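PDB 4N54: inositol dehydrogenase, which probably catalyses the NAD-dependent oxidation of scyllo-inositol, as a member of the GFO/IDH/MocA family of Rossmann-fold dehydrogenases. Local coordinates for residues R139-Y144 against F300-L305. Numbering follows the deposited sequence.
Sequences RFDDSY and FAQAFL. With NAI (1,4-dihydronicotinamide adenine dinucleotide), chain E.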
loop_
_atom_site.group_PDB
_atom_site.type_symbol
_atom_site.label_atom_id
_atom_site.label_comp_id
_atom_site.label_asym_id
_atom_site.label_seq_id
_atom_site.Cartn_x
_atom_site.Cartn_y
_atom_site.Cartn_z
ATOM N N ARG A 139 7.052 -13.303 20.074
ATOM C CA ARG A 139 8.347 -13.901 19.779
ATOM C C ARG A 139 8.217 -15.061 18.818
ATOM O O ARG A 139 9.177 -15.442 18.182
ATOM C CB ARG A 139 9.023 -14.384 21.051
ATOM C CG ARG A 139 9.339 -13.299 22.026
ATOM C CD ARG A 139 10.500 -13.680 22.871
ATOM N NE ARG A 139 10.834 -12.667 23.846
ATOM C CZ ARG A 139 11.971 -12.648 24.518
ATOM N NH1 ARG A 139 12.876 -13.579 24.301
ATOM N NH2 ARG A 139 12.200 -11.699 25.396
ATOM N N PHE A 140 7.017 -15.616 18.732
ATOM C CA PHE A 140 6.746 -16.710 17.836
ATOM C C PHE A 140 6.061 -16.287 16.537
ATOM O O PHE A 140 5.890 -17.095 15.644
ATOM C CB PHE A 140 5.918 -17.767 18.534
ATOM C CG PHE A 140 6.682 -18.581 19.519
ATOM C CD1 PHE A 140 6.767 -18.195 20.829
ATOM C CD2 PHE A 140 7.289 -19.748 19.141
ATOM C CE1 PHE A 140 7.452 -18.949 21.724
ATOM C CE2 PHE A 140 7.976 -20.495 20.042
ATOM C CZ PHE A 140 8.057 -20.094 21.329
ATOM N N ASP A 141 5.675 -15.024 16.449
ATOM C CA ASP A 141 4.996 -14.519 15.274
ATOM C C ASP A 141 5.902 -14.430 14.033
ATOM O O ASP A 141 6.989 -13.870 14.083
ATOM C CB ASP A 141 4.322 -13.179 15.556
ATOM C CG ASP A 141 3.589 -12.630 14.343
ATOM O OD1 ASP A 141 2.509 -13.133 14.036
ATOM O OD2 ASP A 141 4.107 -11.712 13.703
ATOM N N ASP A 142 5.418 -14.985 12.928
ATOM C CA ASP A 142 6.192 -15.088 11.690
ATOM C C ASP A 142 6.719 -13.754 11.180
ATOM O O ASP A 142 7.836 -13.666 10.714
ATOM C CB ASP A 142 5.387 -15.781 10.593
ATOM C CG ASP A 142 5.374 -17.289 10.728
ATOM O OD1 ASP A 142 6.168 -17.834 11.505
ATOM O OD2 ASP A 142 4.565 -17.932 10.049
ATOM N N SER A 143 5.895 -12.726 11.256
ATOM C CA SER A 143 6.302 -11.419 10.814
ATOM C C SER A 143 7.324 -10.783 11.768
ATOM O O SER A 143 8.261 -10.149 11.332
ATOM C CB SER A 143 5.095 -10.513 10.599
ATOM O OG SER A 143 4.318 -10.921 9.503
ATOM N N TYR A 144 7.135 -10.972 13.066
ATOM C CA TYR A 144 8.106 -10.495 14.044
ATOM C C TYR A 144 9.447 -11.224 13.895
ATOM O O TYR A 144 10.490 -10.609 13.950
ATOM C CB TYR A 144 7.571 -10.619 15.477
ATOM C CG TYR A 144 6.790 -9.424 15.934
ATOM C CD1 TYR A 144 7.426 -8.283 16.354
ATOM C CD2 TYR A 144 5.414 -9.438 15.948
ATOM C CE1 TYR A 144 6.725 -7.193 16.755
ATOM C CE2 TYR A 144 4.704 -8.349 16.359
ATOM C CZ TYR A 144 5.364 -7.227 16.758
ATOM O OH TYR A 144 4.665 -6.133 17.158
ATOM N N PHE A 300 -2.920 -13.075 15.908
ATOM C CA PHE A 300 -1.860 -13.896 16.489
ATOM C C PHE A 300 -2.167 -15.378 16.603
ATOM O O PHE A 300 -1.550 -16.079 17.389
ATOM C CB PHE A 300 -1.414 -13.347 17.844
ATOM C CG PHE A 300 -0.782 -11.995 17.771
ATOM C CD1 PHE A 300 0.395 -11.805 17.091
ATOM C CD2 PHE A 300 -1.360 -10.914 18.382
ATOM C CE1 PHE A 300 0.960 -10.574 17.021
ATOM C CE2 PHE A 300 -0.788 -9.697 18.309
ATOM C CZ PHE A 300 0.376 -9.526 17.627
ATOM N N ALA A 301 -3.117 -15.842 15.805
ATOM C CA ALA A 301 -3.491 -17.247 15.767
ATOM C C ALA A 301 -2.289 -18.169 15.578
ATOM O O ALA A 301 -2.143 -19.147 16.283
ATOM C CB ALA A 301 -4.477 -17.474 14.679
ATOM N N GLN A 302 -1.440 -17.829 14.621
ATOM C CA GLN A 302 -0.261 -18.616 14.307
ATOM C C GLN A 302 0.725 -18.631 15.452
ATOM O O GLN A 302 1.235 -19.668 15.810
ATOM C CB GLN A 302 0.406 -18.098 13.037
ATOM C CG GLN A 302 1.720 -18.707 12.735
ATOM C CD GLN A 302 2.880 -17.864 13.217
ATOM O OE1 GLN A 302 3.066 -16.745 12.774
ATOM N NE2 GLN A 302 3.652 -18.401 14.136
ATOM N N ALA A 303 0.971 -17.458 16.013
ATOM C CA ALA A 303 1.833 -17.287 17.166
ATOM C C ALA A 303 1.409 -18.166 18.332
ATOM O O ALA A 303 2.225 -18.834 18.932
ATOM C CB ALA A 303 1.836 -15.849 17.584
ATOM N N PHE A 304 0.124 -18.142 18.650
ATOM C CA PHE A 304 -0.425 -18.927 19.737
ATOM C C PHE A 304 -0.184 -20.417 19.528
ATOM O O PHE A 304 0.191 -21.110 20.445
ATOM C CB PHE A 304 -1.915 -18.624 19.921
ATOM C CG PHE A 304 -2.191 -17.265 20.497
ATOM C CD1 PHE A 304 -1.491 -16.805 21.590
ATOM C CD2 PHE A 304 -3.129 -16.437 19.937
ATOM C CE1 PHE A 304 -1.731 -15.570 22.105
ATOM C CE2 PHE A 304 -3.367 -15.201 20.465
ATOM C CZ PHE A 304 -2.665 -14.772 21.542
ATOM N N LEU A 305 -0.377 -20.899 18.309
ATOM C CA LEU A 305 -0.123 -22.295 17.992
ATOM C C LEU A 305 1.349 -22.634 18.152
ATOM O O LEU A 305 1.701 -23.669 18.681
ATOM C CB LEU A 305 -0.569 -22.614 16.568
ATOM C CG LEU A 305 -2.054 -22.829 16.335
ATOM C CD1 LEU A 305 -2.367 -22.779 14.875
ATOM C CD2 LEU A 305 -2.498 -24.131 16.930
HETATM P PA NAI E . -10.982 -13.821 30.989
HETATM O O1A NAI E . -11.439 -12.997 32.072
HETATM O O2A NAI E . -11.572 -13.786 29.654
HETATM O O5B NAI E . -10.947 -15.300 31.413
HETATM C C5B NAI E . -10.668 -15.658 32.730
HETATM C C4B NAI E . -10.823 -17.144 32.944
HETATM O O4B NAI E . -10.129 -17.457 34.135
HETATM C C3B NAI E . -12.251 -17.576 33.190
HETATM O O3B NAI E . -12.373 -18.896 32.738
HETATM C C2B NAI E . -12.380 -17.655 34.681
HETATM O O2B NAI E . -13.322 -18.650 35.014
HETATM C C1B NAI E . -10.991 -18.092 35.061
HETATM N N9A NAI E . -10.647 -17.721 36.428
HETATM C C8A NAI E . -10.739 -16.519 36.953
HETATM N N7A NAI E . -10.339 -16.509 38.229
HETATM C C5A NAI E . -9.955 -17.737 38.525
HETATM C C6A NAI E . -9.416 -18.420 39.703
HETATM N N6A NAI E . -9.216 -17.738 40.809
HETATM N N1A NAI E . -9.130 -19.717 39.631
HETATM C C2A NAI E . -9.341 -20.377 38.494
HETATM N N3A NAI E . -9.821 -19.824 37.377
HETATM C C4A NAI E . -10.155 -18.533 37.333
HETATM O O3 NAI E . -9.444 -13.490 30.873
HETATM P PN NAI E . -8.582 -13.615 29.579
HETATM O O1N NAI E . -8.849 -12.480 28.738
HETATM O O2N NAI E . -8.689 -14.948 29.049
HETATM O O5D NAI E . -7.140 -13.462 30.171
HETATM C C5D NAI E . -6.401 -14.550 30.681
HETATM C C4D NAI E . -4.914 -14.275 30.824
HETATM O O4D NAI E . -4.316 -14.315 29.557
HETATM C C3D NAI E . -4.596 -12.931 31.432
HETATM O O3D NAI E . -3.504 -13.073 32.305
HETATM C C2D NAI E . -4.223 -12.107 30.235
HETATM O O2D NAI E . -3.295 -11.092 30.551
HETATM C C1D NAI E . -3.666 -13.126 29.266
HETATM N N1N NAI E . -3.981 -12.834 27.892
HETATM C C2N NAI E . -2.995 -12.847 27.045
HETATM C C3N NAI E . -3.162 -12.594 25.714
HETATM C C7N NAI E . -1.975 -12.606 24.819
HETATM O O7N NAI E . -2.009 -11.979 23.829
HETATM N N7N NAI E . -0.897 -13.283 25.094
HETATM C C4N NAI E . -4.528 -12.288 25.173
HETATM C C5N NAI E . -5.528 -12.324 26.213
HETATM C C6N NAI E . -5.216 -12.595 27.519
HETATM O O HOH W 1 0.514 -14.930 14.462
#
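Helix 142-152, which follows the last strand of the parallel sheet, meets the start of helix 301-317 through the side-chain amide of Q302, whose two ends bridge F140 and D142. Its NE2 donates to F140 O (3.0 Å, nearly straight at 166°), tilted 35° from the carbonyl plane, and also bonds to S306 OG, while D142 N donates to OE1 at 2.9 Å, in plane and on a lone pair. Glutamine suits the place because one flat group serves both a carbonyl and an amide of the backbone; its CG lies anti to the backbone N (chi1 172°) and the chain then bends at chi2 to present both ends. The D142 carboxylate stacks on this amide, its CG 3.1 Å from Q302 OE1; D142 OD2 and Q302 OE1 are both acceptors and are not bonded. Replacing Q302 by an alanine would probably leave F140 O and D142 N without these partners. D141 is the N-cap of helix 142-152: OD2 accepts from Y144 N, and weakly from S143 N, whereas OD1 accepts from a water 2.7 Å from it and forms a salt bridge with R299. That water accepts from A303 N. The small methyl of A303 lets the backbones close in, its CB 4.1 Å from D141 N. F300 CE1 and Y144 CE2 touch edge to edge at 4.4 Å, and F304 brings its ring edge against the cofactor carboxamide, CZ 3.7 Å from O7N. Thus D142, S143 and Y144 N find side-chain acceptors, A303 N is met through water, and the negative D141 probably gains from the helix dipole and R299.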